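Local coordinates for protein RNA polymerase II subunit B1 CTD phosphatase RTR1 (Saccharomyces cerevisiae, PDB 5C2Y) that dephosphorylates the C-terminal domain repeats of the largest RNA polymerase II subunit and so regulates the polymerase during transcription, at residues 20-26 against 141-146; 42-46 against 71-77; 46-50 against 81-85; 50-54 against 162-168. Numbering follows the deposited sequence.

Interaction 1: 20-26 against 141-146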
loop_
_atom_site.group_PDB
_atom_site.type_symbol
_atom_site.label_atom_id
_atom_site.label_comp_id
_atom_site.label_asym_id
_atom_site.label_seq_id
_atom_site.Cartn_x
_atom_site.Cartn_y
_atom_site.Cartn_z
ATOM N N PHE A 20 16.514 12.185 -8.073
ATOM C CA PHE A 20 16.573 13.105 -6.939
ATOM C C PHE A 20 17.574 12.665 -5.872
ATOM O O PHE A 20 17.427 13.004 -4.690
ATOM C CB PHE A 20 15.195 13.270 -6.296
ATOM C CG PHE A 20 14.069 13.453 -7.283
ATOM C CD1 PHE A 20 13.715 14.716 -7.732
ATOM C CD2 PHE A 20 13.344 12.357 -7.737
ATOM C CE1 PHE A 20 12.669 14.880 -8.618
ATOM C CE2 PHE A 20 12.297 12.521 -8.624
ATOM C CZ PHE A 20 11.957 13.782 -9.060
ATOM N N GLN A 21 18.595 11.923 -6.295
ATOM C CA GLN A 21 19.688 11.530 -5.409
ATOM C C GLN A 21 20.740 12.638 -5.306
ATOM O O GLN A 21 21.892 12.393 -4.931
ATOM C CB GLN A 21 20.327 10.242 -5.903
ATOM C CG GLN A 21 19.318 9.158 -6.205
ATOM C CD GLN A 21 18.655 8.623 -4.955
ATOM O OE1 GLN A 21 19.330 8.247 -3.995
ATOM N NE2 GLN A 21 17.323 8.595 -4.955
ATOM N N LYS A 22 20.325 13.852 -5.643
ATOM C CA LYS A 22 21.170 15.033 -5.559
ATOM C C LYS A 22 21.030 15.708 -4.196
ATOM O O LYS A 22 22.008 16.182 -3.631
ATOM C CB LYS A 22 20.812 16.022 -6.678
ATOM C CG LYS A 22 21.643 17.299 -6.693
ATOM C CD LYS A 22 23.126 16.991 -6.892
ATOM C CE LYS A 22 23.929 18.260 -7.199
ATOM N NZ LYS A 22 23.880 19.232 -6.071
ATOM N N HIS A 23 19.815 15.763 -3.666
ATOM C CA HIS A 23 19.613 16.453 -2.400
ATOM C C HIS A 23 18.895 15.606 -1.356
ATOM O O HIS A 23 18.118 14.723 -1.685
ATOM C CB HIS A 23 18.837 17.748 -2.627
ATOM C CG HIS A 23 19.617 18.804 -3.349
ATOM N ND1 HIS A 23 20.640 19.515 -2.754
ATOM C CD2 HIS A 23 19.520 19.275 -4.616
ATOM C CE1 HIS A 23 21.137 20.376 -3.623
ATOM N NE2 HIS A 23 20.479 20.251 -4.761
ATOM N N ARG A 24 19.178 15.886 -0.091
ATOM C CA ARG A 24 18.441 15.295 1.007
ATOM C C ARG A 24 17.012 15.828 1.008
ATOM O O ARG A 24 16.061 15.082 1.267
ATOM C CB ARG A 24 19.120 15.602 2.350
ATOM C CG ARG A 24 20.117 14.545 2.801
ATOM C CD ARG A 24 20.665 14.794 4.206
ATOM N NE ARG A 24 19.673 14.579 5.251
ATOM C CZ ARG A 24 19.068 15.558 5.916
ATOM N NH1 ARG A 24 19.359 16.830 5.644
ATOM N NH2 ARG A 24 18.177 15.267 6.859
ATOM N N GLN A 25 16.864 17.118 0.707
ATOM C CA GLN A 25 15.585 17.803 0.862
ATOM C C GLN A 25 14.837 18.064 -0.445
ATOM O O GLN A 25 15.251 18.899 -1.260
ATOM C CB GLN A 25 15.797 19.123 1.576
ATOM C CG GLN A 25 14.535 19.888 1.809
ATOM C CD GLN A 25 13.615 19.158 2.726
ATOM O OE1 GLN A 25 14.021 18.736 3.809
ATOM N NE2 GLN A 25 12.365 18.986 2.304
ATOM N N LEU A 26 13.709 17.366 -0.604
ATOM C CA LEU A 26 12.847 17.478 -1.778
ATOM C C LEU A 26 11.955 18.717 -1.772
ATOM O O LEU A 26 11.486 19.149 -0.731
ATOM C CB LEU A 26 11.949 16.246 -1.895
ATOM C CG LEU A 26 12.531 14.877 -2.217
ATOM C CD1 LEU A 26 11.451 13.847 -2.002
ATOM C CD2 LEU A 26 13.070 14.814 -3.629
ATOM N N THR A 141 12.674 14.310 4.894
ATOM C CA THR A 141 14.005 14.506 4.330
ATOM C C THR A 141 14.834 13.238 4.276
ATOM O O THR A 141 14.985 12.538 5.277
ATOM C CB THR A 141 14.818 15.526 5.122
ATOM O OG1 THR A 141 14.032 16.695 5.379
ATOM C CG2 THR A 141 16.049 15.907 4.333
ATOM N N GLY A 142 15.370 12.942 3.101
ATOM C CA GLY A 142 16.270 11.825 2.961
ATOM C C GLY A 142 15.679 10.452 2.722
ATOM O O GLY A 142 16.419 9.573 2.275
ATOM N N VAL A 143 14.382 10.243 2.980
ATOM C CA VAL A 143 13.806 8.886 2.863
ATOM C C VAL A 143 13.830 8.327 1.452
ATOM O O VAL A 143 13.425 7.193 1.243
ATOM C CB VAL A 143 12.329 8.789 3.328
ATOM C CG1 VAL A 143 12.160 9.289 4.758
ATOM C CG2 VAL A 143 11.403 9.502 2.358
ATOM N N HIS A 144 14.298 9.114 0.489
ATOM C CA HIS A 144 14.309 8.693 -0.906
ATOM C C HIS A 144 15.719 8.356 -1.375
ATOM O O HIS A 144 15.914 7.888 -2.503
ATOM C CB HIS A 144 13.728 9.791 -1.784
ATOM C CG HIS A 144 14.534 11.046 -1.763
ATOM N ND1 HIS A 144 14.354 12.031 -0.813
ATOM C CD2 HIS A 144 15.549 11.467 -2.553
ATOM C CE1 HIS A 144 15.211 13.011 -1.035
ATOM N NE2 HIS A 144 15.945 12.692 -2.084
ATOM N N LEU A 145 16.693 8.595 -0.501
ATOM C CA LEU A 145 18.104 8.416 -0.835
ATOM C C LEU A 145 18.549 6.960 -0.731
ATOM O O LEU A 145 18.344 6.300 0.300
ATOM C CB LEU A 145 18.967 9.298 0.067
ATOM C CG LEU A 145 18.763 10.803 -0.133
ATOM C CD1 LEU A 145 19.419 11.607 0.978
ATOM C CD2 LEU A 145 19.267 11.242 -1.508
ATOM N N PHE A 146 19.164 6.483 -1.815
ATOM C CA PHE A 146 19.665 5.112 -1.928
ATOM C C PHE A 146 20.658 4.782 -0.834
ATOM O O PHE A 146 20.449 3.855 -0.068
ATOM C CB PHE A 146 20.315 4.883 -3.291
ATOM C CG PHE A 146 19.349 4.909 -4.426
ATOM C CD1 PHE A 146 17.988 4.936 -4.186
ATOM C CD2 PHE A 146 19.800 4.901 -5.734
ATOM C CE1 PHE A 146 17.094 4.959 -5.227
ATOM C CE2 PHE A 146 18.909 4.920 -6.792
ATOM C CZ PHE A 146 17.550 4.947 -6.538
#

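Interaction 2: 42-46 against 71-77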
loop_
_atom_site.group_PDB
_atom_site.type_symbol
_atom_site.label_atom_id
_atom_site.label_comp_id
_atom_site.label_asym_id
_atom_site.label_seq_id
_atom_site.Cartn_x
_atom_site.Cartn_y
_atom_site.Cartn_z
ATOM N N LEU A 42 2.076 0.891 -9.127
ATOM C CA LEU A 42 1.255 -0.050 -8.380
ATOM C C LEU A 42 -0.217 -0.042 -8.749
ATOM O O LEU A 42 -0.991 -0.805 -8.168
ATOM C CB LEU A 42 1.395 0.217 -6.884
ATOM C CG LEU A 42 2.707 -0.223 -6.249
ATOM C CD1 LEU A 42 2.555 -0.281 -4.750
ATOM C CD2 LEU A 42 3.102 -1.561 -6.765
ATOM N N CYS A 43 -0.616 0.798 -9.698
ATOM C CA CYS A 43 -2.041 0.954 -9.997
ATOM C C CYS A 43 -2.639 -0.211 -10.786
ATOM O O CYS A 43 -3.812 -0.530 -10.629
ATOM C CB CYS A 43 -2.299 2.264 -10.759
ATOM S SG CYS A 43 -1.785 2.300 -12.512
ATOM N N ASP A 44 -1.850 -0.844 -11.641
ATOM C CA ASP A 44 -2.372 -1.946 -12.437
ATOM C C ASP A 44 -1.602 -3.224 -12.193
ATOM O O ASP A 44 -1.934 -4.265 -12.749
ATOM C CB ASP A 44 -2.329 -1.611 -13.917
ATOM C CG ASP A 44 -3.478 -2.235 -14.679
ATOM O OD1 ASP A 44 -4.636 -2.103 -14.229
ATOM O OD2 ASP A 44 -3.232 -2.867 -15.728
ATOM N N SER A 45 -0.564 -3.134 -11.374
ATOM C CA SER A 45 0.248 -4.278 -11.038
ATOM C C SER A 45 0.401 -4.334 -9.526
ATOM O O SER A 45 -0.067 -3.452 -8.806
ATOM C CB SER A 45 1.610 -4.211 -11.732
ATOM O OG SER A 45 2.335 -3.048 -11.370
ATOM N N GLU A 46 1.051 -5.376 -9.040
ATOM C CA GLU A 46 1.061 -5.630 -7.620
ATOM C C GLU A 46 2.487 -5.643 -7.060
ATOM O O GLU A 46 3.465 -5.753 -7.804
ATOM C CB GLU A 46 0.352 -6.958 -7.341
ATOM C CG GLU A 46 0.930 -8.083 -8.167
ATOM C CD GLU A 46 0.335 -9.451 -7.847
ATOM O OE1 GLU A 46 -0.572 -9.894 -8.593
ATOM O OE2 GLU A 46 0.781 -10.087 -6.858
ATOM N N GLU A 71 -7.498 4.075 -7.259
ATOM C CA GLU A 71 -7.051 3.913 -8.628
ATOM C C GLU A 71 -6.835 2.444 -8.993
ATOM O O GLU A 71 -6.963 2.087 -10.161
ATOM C CB GLU A 71 -5.779 4.707 -8.881
ATOM C CG GLU A 71 -5.326 4.638 -10.320
ATOM C CD GLU A 71 -4.324 5.701 -10.639
ATOM O OE1 GLU A 71 -4.081 6.536 -9.747
ATOM O OE2 GLU A 71 -3.788 5.706 -11.771
ATOM N N ARG A 72 -6.500 1.591 -8.022
ATOM C CA ARG A 72 -6.484 0.138 -8.269
ATOM C C ARG A 72 -7.881 -0.363 -8.649
ATOM O O ARG A 72 -8.057 -1.049 -9.658
ATOM C CB ARG A 72 -6.010 -0.652 -7.046
ATOM C CG ARG A 72 -4.574 -0.440 -6.575
ATOM C CD ARG A 72 -4.117 -1.633 -5.731
ATOM N NE ARG A 72 -3.150 -2.422 -6.479
ATOM C CZ ARG A 72 -3.114 -3.745 -6.500
ATOM N NH1 ARG A 72 -3.998 -4.435 -5.807
ATOM N NH2 ARG A 72 -2.190 -4.369 -7.228
ATOM N N ASN A 73 -8.859 -0.019 -7.814
ATOM C CA ASN A 73 -10.246 -0.385 -8.038
ATOM C C ASN A 73 -10.758 0.028 -9.417
ATOM O O ASN A 73 -11.497 -0.705 -10.075
ATOM C CB ASN A 73 -11.130 0.241 -6.964
ATOM C CG ASN A 73 -11.053 -0.494 -5.634
ATOM O OD1 ASN A 73 -11.479 0.029 -4.602
ATOM N ND2 ASN A 73 -10.506 -1.706 -5.651
ATOM N N LEU A 74 -10.355 1.220 -9.831
ATOM C CA LEU A 74 -10.640 1.763 -11.155
ATOM C C LEU A 74 -10.073 0.889 -12.264
ATOM O O LEU A 74 -10.690 0.696 -13.311
ATOM C CB LEU A 74 -10.038 3.155 -11.257
ATOM C CG LEU A 74 -10.638 4.237 -12.133
ATOM C CD1 LEU A 74 -11.816 4.854 -11.411
ATOM C CD2 LEU A 74 -9.555 5.263 -12.395
ATOM N N ASN A 75 -8.862 0.400 -12.036
ATOM C CA ASN A 75 -8.255 -0.572 -12.917
ATOM C C ASN A 75 -8.695 -1.982 -12.577
ATOM O O ASN A 75 -7.985 -2.943 -12.883
ATOM C CB ASN A 75 -6.739 -0.498 -12.831
ATOM C CG ASN A 75 -6.185 0.786 -13.394
ATOM O OD1 ASN A 75 -5.865 0.866 -14.580
ATOM N ND2 ASN A 75 -6.034 1.786 -12.543
ATOM N N LYS A 76 -9.842 -2.095 -11.915
ATOM C CA LYS A 76 -10.429 -3.391 -11.593
ATOM C C LYS A 76 -9.504 -4.305 -10.793
ATOM O O LYS A 76 -9.387 -5.483 -11.122
ATOM C CB LYS A 76 -10.849 -4.111 -12.881
ATOM C CG LYS A 76 -11.835 -3.348 -13.750
ATOM C CD LYS A 76 -11.920 -4.000 -15.123
ATOM C CE LYS A 76 -13.035 -3.405 -15.993
ATOM N NZ LYS A 76 -13.030 -3.934 -17.402
ATOM N N ARG A 77 -8.846 -3.776 -9.755
ATOM C CA ARG A 77 -7.954 -4.583 -8.914
ATOM C C ARG A 77 -8.282 -4.440 -7.442
ATOM O O ARG A 77 -8.707 -3.379 -7.008
ATOM C CB ARG A 77 -6.500 -4.198 -9.144
ATOM C CG ARG A 77 -6.145 -4.100 -10.599
ATOM C CD ARG A 77 -4.658 -4.056 -10.784
ATOM N NE ARG A 77 -4.061 -5.316 -10.368
ATOM C CZ ARG A 77 -3.678 -6.275 -11.204
ATOM N NH1 ARG A 77 -3.810 -6.108 -12.518
ATOM N NH2 ARG A 77 -3.148 -7.395 -10.723
#

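Interaction 3: 46-50 against 81-85. With ZN (zinc ion), chain C.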
loop_
_atom_site.group_PDB
_atom_site.type_symbol
_atom_site.label_atom_id
_atom_site.label_comp_id
_atom_site.label_asym_id
_atom_site.label_seq_id
_atom_site.Cartn_x
_atom_site.Cartn_y
_atom_site.Cartn_z
ATOM N N GLU A 46 1.051 -5.376 -9.040
ATOM C CA GLU A 46 1.061 -5.630 -7.620
ATOM C C GLU A 46 2.487 -5.643 -7.060
ATOM O O GLU A 46 3.465 -5.753 -7.804
ATOM C CB GLU A 46 0.352 -6.958 -7.341
ATOM C CG GLU A 46 0.930 -8.083 -8.167
ATOM C CD GLU A 46 0.335 -9.451 -7.847
ATOM O OE1 GLU A 46 -0.572 -9.894 -8.593
ATOM O OE2 GLU A 46 0.781 -10.087 -6.858
ATOM N N CYS A 47 2.595 -5.505 -5.744
ATOM C CA CYS A 47 3.859 -5.692 -5.060
ATOM C C CYS A 47 4.347 -7.109 -5.176
ATOM O O CYS A 47 3.567 -8.058 -5.028
ATOM C CB CYS A 47 3.734 -5.361 -3.585
ATOM S SG CYS A 47 3.892 -3.657 -3.219
ATOM N N LYS A 48 5.648 -7.251 -5.390
ATOM C CA LYS A 48 6.272 -8.563 -5.444
ATOM C C LYS A 48 6.099 -9.281 -4.091
ATOM O O LYS A 48 5.815 -10.470 -4.044
ATOM C CB LYS A 48 7.751 -8.416 -5.842
ATOM C CG LYS A 48 8.545 -9.707 -5.926
ATOM C CD LYS A 48 8.102 -10.577 -7.082
ATOM C CE LYS A 48 8.875 -11.887 -7.113
ATOM N NZ LYS A 48 8.096 -13.011 -7.714
ATOM N N ASP A 49 6.201 -8.535 -2.997
ATOM C CA ASP A 49 6.267 -9.144 -1.684
ATOM C C ASP A 49 6.074 -8.162 -0.522
ATOM O O ASP A 49 5.978 -6.951 -0.714
ATOM C CB ASP A 49 7.611 -9.831 -1.528
ATOM C CG ASP A 49 8.772 -8.892 -1.791
ATOM O OD1 ASP A 49 8.575 -7.652 -1.758
ATOM O OD2 ASP A 49 9.893 -9.397 -2.010
ATOM N N GLU A 50 6.071 -8.691 0.693
ATOM C CA GLU A 50 5.778 -7.887 1.869
ATOM C C GLU A 50 6.838 -6.841 2.158
ATOM O O GLU A 50 6.555 -5.797 2.749
ATOM C CB GLU A 50 5.621 -8.797 3.066
ATOM C CG GLU A 50 4.627 -9.904 2.834
ATOM C CD GLU A 50 4.279 -10.598 4.125
ATOM O OE1 GLU A 50 5.099 -10.473 5.061
ATOM O OE2 GLU A 50 3.201 -11.239 4.205
ATOM N N PRO A 81 -2.227 -3.694 -2.206
ATOM C CA PRO A 81 -1.256 -3.765 -3.312
ATOM C C PRO A 81 -0.580 -5.127 -3.543
ATOM O O PRO A 81 0.075 -5.273 -4.575
ATOM C CB PRO A 81 -0.208 -2.705 -2.929
ATOM C CG PRO A 81 -0.945 -1.735 -2.083
ATOM C CD PRO A 81 -1.927 -2.586 -1.288
ATOM N N LEU A 82 -0.738 -6.099 -2.645
ATOM C CA LEU A 82 -0.109 -7.407 -2.856
ATOM C C LEU A 82 -1.013 -8.323 -3.662
ATOM O O LEU A 82 -0.578 -9.377 -4.109
ATOM C CB LEU A 82 0.250 -8.076 -1.522
ATOM C CG LEU A 82 1.402 -7.534 -0.655
ATOM C CD1 LEU A 82 1.379 -8.104 0.744
ATOM C CD2 LEU A 82 2.742 -7.814 -1.270
ATOM N N CYS A 83 -2.266 -7.920 -3.861
ATOM C CA CYS A 83 -3.269 -8.788 -4.479
ATOM C C CYS A 83 -3.519 -8.467 -5.933
ATOM O O CYS A 83 -3.751 -7.314 -6.277
ATOM C CB CYS A 83 -4.597 -8.687 -3.737
ATOM S SG CYS A 83 -5.878 -9.748 -4.438
ATOM N N GLY A 84 -3.509 -9.495 -6.775
ATOM C CA GLY A 84 -3.756 -9.337 -8.193
ATOM C C GLY A 84 -5.155 -9.724 -8.622
ATOM O O GLY A 84 -5.476 -9.711 -9.801
ATOM N N LYS A 85 -6.001 -10.081 -7.667
ATOM C CA LYS A 85 -7.403 -10.351 -7.960
ATOM C C LYS A 85 -8.188 -9.039 -8.092
ATOM O O LYS A 85 -7.676 -7.949 -7.801
ATOM C CB LYS A 85 -8.029 -11.220 -6.867
ATOM C CG LYS A 85 -7.559 -12.663 -6.812
ATOM C CD LYS A 85 -7.875 -13.273 -5.435
ATOM C CE LYS A 85 -8.983 -14.306 -5.465
ATOM N NZ LYS A 85 -8.578 -15.502 -6.265
HETATM ZN ZN ZN C . -7.248 -9.282 -2.764
#

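Interaction 4: 50-54 against 162-168. With SO4 (sulfate ion), chain D.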
loop_
_atom_site.group_PDB
_atom_site.type_symbol
_atom_site.label_atom_id
_atom_site.label_comp_id
_atom_site.label_asym_id
_atom_site.label_seq_id
_atom_site.Cartn_x
_atom_site.Cartn_y
_atom_site.Cartn_z
ATOM N N GLU A 50 6.071 -8.691 0.693
ATOM C CA GLU A 50 5.778 -7.887 1.869
ATOM C C GLU A 50 6.838 -6.841 2.158
ATOM O O GLU A 50 6.555 -5.797 2.749
ATOM C CB GLU A 50 5.621 -8.797 3.066
ATOM C CG GLU A 50 4.627 -9.904 2.834
ATOM C CD GLU A 50 4.279 -10.598 4.125
ATOM O OE1 GLU A 50 5.099 -10.473 5.061
ATOM O OE2 GLU A 50 3.201 -11.239 4.205
ATOM N N LYS A 51 8.060 -7.133 1.736
ATOM C CA LYS A 51 9.213 -6.258 1.935
ATOM C C LYS A 51 9.059 -4.978 1.120
ATOM O O LYS A 51 9.436 -3.881 1.545
ATOM C CB LYS A 51 10.486 -7.019 1.542
ATOM C CG LYS A 51 11.809 -6.351 1.839
ATOM C CD LYS A 51 12.962 -7.356 1.650
ATOM C CE LYS A 51 12.873 -8.110 0.310
ATOM N NZ LYS A 51 12.211 -9.458 0.414
ATOM N N THR A 52 8.480 -5.122 -0.062
ATOM C CA THR A 52 8.263 -3.983 -0.935
ATOM C C THR A 52 7.106 -3.139 -0.396
ATOM O O THR A 52 7.251 -1.919 -0.236
ATOM C CB THR A 52 7.996 -4.444 -2.376
ATOM O OG1 THR A 52 9.141 -5.155 -2.850
ATOM C CG2 THR A 52 7.750 -3.272 -3.288
ATOM N N LEU A 53 5.980 -3.787 -0.078
ATOM C CA LEU A 53 4.845 -3.079 0.513
ATOM C C LEU A 53 5.274 -2.331 1.779
ATOM O O LEU A 53 4.863 -1.188 1.987
ATOM C CB LEU A 53 3.699 -4.036 0.820
ATOM C CG LEU A 53 2.399 -3.426 1.367
ATOM C CD1 LEU A 53 1.823 -2.392 0.435
ATOM C CD2 LEU A 53 1.369 -4.487 1.596
ATOM N N LYS A 54 6.110 -2.970 2.599
ATOM C CA LYS A 54 6.616 -2.377 3.827
ATOM C C LYS A 54 7.569 -1.238 3.533
ATOM O O LYS A 54 7.511 -0.179 4.163
ATOM C CB LYS A 54 7.325 -3.431 4.678
ATOM C CG LYS A 54 6.412 -4.230 5.598
ATOM C CD LYS A 54 6.919 -5.652 5.808
ATOM C CE LYS A 54 8.224 -5.716 6.589
ATOM N NZ LYS A 54 8.043 -5.398 8.025
ATOM N N LEU A 162 2.792 -5.625 8.831
ATOM C CA LEU A 162 1.660 -6.103 8.051
ATOM C C LEU A 162 0.753 -6.950 8.922
ATOM O O LEU A 162 1.211 -7.584 9.866
ATOM C CB LEU A 162 2.122 -6.912 6.833
ATOM C CG LEU A 162 3.059 -6.201 5.865
ATOM C CD1 LEU A 162 3.036 -6.911 4.535
ATOM C CD2 LEU A 162 2.659 -4.747 5.716
ATOM N N PHE A 163 -0.535 -6.961 8.599
ATOM C CA PHE A 163 -1.495 -7.697 9.403
ATOM C C PHE A 163 -1.087 -9.148 9.401
ATOM O O PHE A 163 -1.076 -9.805 10.446
ATOM C CB PHE A 163 -2.911 -7.516 8.869
ATOM C CG PHE A 163 -3.963 -8.226 9.669
ATOM C CD1 PHE A 163 -3.878 -8.309 11.041
ATOM C CD2 PHE A 163 -5.066 -8.784 9.045
ATOM C CE1 PHE A 163 -4.865 -8.958 11.766
ATOM C CE2 PHE A 163 -6.048 -9.426 9.766
ATOM C CZ PHE A 163 -5.949 -9.511 11.120
ATOM N N GLU A 164 -0.694 -9.635 8.234
ATOM C CA GLU A 164 -0.395 -11.049 8.108
ATOM C C GLU A 164 0.925 -11.403 8.794
ATOM O O GLU A 164 1.214 -12.569 8.987
ATOM C CB GLU A 164 -0.401 -11.477 6.630
ATOM C CG GLU A 164 0.464 -10.653 5.703
ATOM C CD GLU A 164 -0.197 -9.372 5.195
ATOM O OE1 GLU A 164 -0.370 -9.235 3.962
ATOM O OE2 GLU A 164 -0.504 -8.491 6.029
ATOM N N GLU A 165 1.703 -10.405 9.207
ATOM C CA GLU A 165 2.862 -10.665 10.059
ATOM C C GLU A 165 2.413 -10.977 11.474
ATOM O O GLU A 165 3.029 -11.781 12.161
ATOM C CB GLU A 165 3.824 -9.479 10.089
ATOM C CG GLU A 165 4.478 -9.164 8.766
ATOM C CD GLU A 165 5.482 -8.005 8.846
ATOM O OE1 GLU A 165 5.428 -7.219 9.807
ATOM O OE2 GLU A 165 6.319 -7.872 7.927
ATOM N N LEU A 166 1.345 -10.331 11.931
ATOM C CA LEU A 166 0.857 -10.611 13.276
ATOM C C LEU A 166 0.145 -11.964 13.333
ATOM O O LEU A 166 0.342 -12.738 14.257
ATOM C CB LEU A 166 -0.070 -9.496 13.772
ATOM C CG LEU A 166 0.591 -8.169 14.175
ATOM C CD1 LEU A 166 -0.399 -7.329 14.946
ATOM C CD2 LEU A 166 1.891 -8.331 14.965
ATOM N N LEU A 167 -0.691 -12.248 12.346
ATOM C CA LEU A 167 -1.332 -13.549 12.256
ATOM C C LEU A 167 -0.339 -14.702 12.351
ATOM O O LEU A 167 -0.510 -15.617 13.155
ATOM C CB LEU A 167 -2.100 -13.650 10.948
ATOM C CG LEU A 167 -3.243 -12.655 10.831
ATOM C CD1 LEU A 167 -4.084 -13.053 9.649
ATOM C CD2 LEU A 167 -4.070 -12.635 12.115
ATOM N N ARG A 168 0.692 -14.650 11.507
ATOM C CA ARG A 168 1.786 -15.627 11.519
ATOM C C ARG A 168 2.397 -15.819 12.895
ATOM O O ARG A 168 2.494 -16.940 13.384
ATOM C CB ARG A 168 2.893 -15.207 10.560
ATOM C CG ARG A 168 2.665 -15.695 9.171
ATOM C CD ARG A 168 3.915 -15.628 8.340
ATOM N NE ARG A 168 4.315 -14.256 8.114
ATOM C CZ ARG A 168 3.947 -13.553 7.056
ATOM N NH1 ARG A 168 3.165 -14.103 6.134
ATOM N NH2 ARG A 168 4.360 -12.303 6.923
HETATM S S SO4 D . 11.060 -5.052 9.101
HETATM O O1 SO4 D . 10.753 -6.482 9.148
HETATM O O2 SO4 D . 9.959 -4.294 9.688
HETATM O O3 SO4 D . 11.267 -4.667 7.705
HETATM O O4 SO4 D . 12.286 -4.768 9.841
#

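Interaction 1: 20-26 against 141-146
The side chain of Gln21 uses both its amide atoms to pair with the backbone of His144 and Phe146: Phe146 N donates to Gln21 OE1 (2.8 Å) and Gln21 NE2 to His144 O (2.9 Å), both nearly linear. An amide suits this place because it offers a donor and an acceptor side by side, matching Phe146 N and His144 O. The buried His144 ring works the other way, its NE2 donating to His23 O (3.0 Å) and, weakly, to Phe20 O (3.0 Å). Gly142 N reaches Arg24 O (2.9 Å), and Thr141 OG1 donates to Gln25 OE1 (2.6 Å). Around this polar core, Leu26 CD2 makes a CH-pi contact, 4.0 Å from the His144 ring centroid, Arg24 CG meets Leu145 CD1 at 3.5 Å, and Thr141 CG2 lies over one face of the Arg24 guanidinium. Gly142, at positive phi, starts a type I beta turn closed by Leu145 N to Gly142 O (3.0 Å). This is loop-to-loop packing, joining the linker between helices 9-17 and 28-42 to the loop preceding helix 151-157.

Interaction 2: 42-46 against 71-77
A Schellman motif ends helix 62-74 here, and the loop after helix 28-42 packs against that helix end, which lies in the predicted RTR1-type zinc finger. The motif is defined by Arg77 N to Arg72 O and Lys76 N to Asn73 O, both 2.8 Å, with Lys76 at positive phi as the C-prime residue. Asn75 ND2 adds a bond to Glu71 O (2.6 Å), using a helix-end carbonyl that also accepts Asn75 N.

Arg72 provides the hydrogen bonds to 42-46. Its NE points straight at Leu42 O (3.2 Å, 178°), and its NH2 donates to Ser45 O (2.8 Å), so one guanidinium ties the carbonyl of Leu42, at the end of helix 28-42, to that of Ser45 in the following loop. Arginine suits this buried place because its several donors diverge in one plane: NH1 also serves the carbonyls of the zinc ligands Cys78 and Cys83, linking the loop to the metal site.

Packing fills in the rest. Cys43 CB sits 3.9 Å from Glu71 CG, while Cys43 O approaches Arg72 CA at 3.6 Å. Arg77 lays its guanidinium face over Asp44 O and Ser45 N. Its charge lies near two carboxylates without forming a salt bridge to either, with NH1 4.4 Å from Asp44 OD1 and NH2 4.2 Å from Glu46 OE1.

Interaction 3: 46-50 against 81-85
One backbone hydrogen bond joins the segments: Cys47 N donates to Pro81 O (2.8 Å, 161°), where the two segments come closest, with the CA atoms of Cys47 and Leu82 4.9 Å apart. Packing contacts surround it. Leu82 CD2 lies 3.5 Å from Cys47 CB and 3.4 Å from Asp49 O, its long side chain folding back over the loop although its CA-to-CB bond points away; Cys47 SG meets Pro81 CB at 4.2 Å. Small and buried, Cys47 fits between these side chains and Leu53 of helix 50-56. Among the polar groups, Glu46 OE1 comes within 3.3 Å of Gly84 CA, so with Glu46 placed as here there is room for glycine but not for a CB. Asp49 is the N-cap of helix 50-56, its short carboxylate bonding to Thr52. Metal binding completes the account: Cys83 SG coordinates ZN at 2.2 Å and also accepts Lys85 N (3.2 Å), a backbone N-H to thiolate bond of the kind common at cysteine-bound zinc. With Cys78, Cys117 and His121 it forms the three-cysteine, one-histidine site of the RTR1-type zinc finger, which the loop 46-50 borders through Pro81 and Leu82.

Interaction 4: 50-54 against 162-168
Two salt bridges span a gap between helices whose axes stay 12.4 Å apart at closest approach, so long charged side chains do much of the joining here. The arrangement is a helix-helix contact within this all-helical fold: the segments of helices 50-56 and 163-170 run at 130° to each other, nearer antiparallel than parallel.

Beneath the charges lies a small apolar patch centred on Leu162, the residue at the N-cap position of the second helix. Its CD1 touches Glu50 CB (3.5 Å) and Leu53 CD2 (4.2 Å), and its CD2 touches Lys54 CG (3.8 Å). A buried leucine suits this place because it meets Leu53 together with the aliphatic parts of Glu50 and Lys54, whose charged ends reach on to Arg168 and Glu165. Helix 119-129 also packs on Leu162, through Tyr128.

Glu50 faces an acidic neighbourhood, with OE2 4.1 Å from Glu164 OE1 and OE1 4.1 Å from Glu165 OE2. Each of these carboxylates has a partner: Glu164 bonds to Tyr80, Glu165 takes Lys54, and Glu50 pairs with Arg168, whose NH2 lies 2.7 Å from Glu50 OE1 in a weakly angled bond and 3.1 Å from Glu50 OE2 in a better one. Lys54 NZ, finally, sits 3.0 Å from Glu165 OE2 and 2.8 Å from O2 of a sulfate ion, probably from the crystallisation liquor.

How the interactions relate
Interactions 2, 3 and 4 follow one another along residues 42-54: Glu46 is common to interactions 2 and 3, Glu50 to interactions 3 and 4. They touch in turn, through Arg72 NH1 to Cys83 O (2.9 Å) and through Leu82 CD1 against Leu53 CD2 (3.7 Å). Interaction 1 stands apart, its centre 26 to 28 Å from theirs. All four are partly buried, but interaction 3 is nearest the chain's centre, about 9 Å between centres, and interaction 1 is farthest, at about 21 Å. The chemistry differs from contact to contact: interaction 1 joins loops by many hydrogen bonds, interaction 2 relies on arginine-to-carbonyl bonds, interaction 3 pairs one backbone hydrogen bond with apolar packing beside a zinc ligand, and interaction 4 sets salt bridges round a leucine patch.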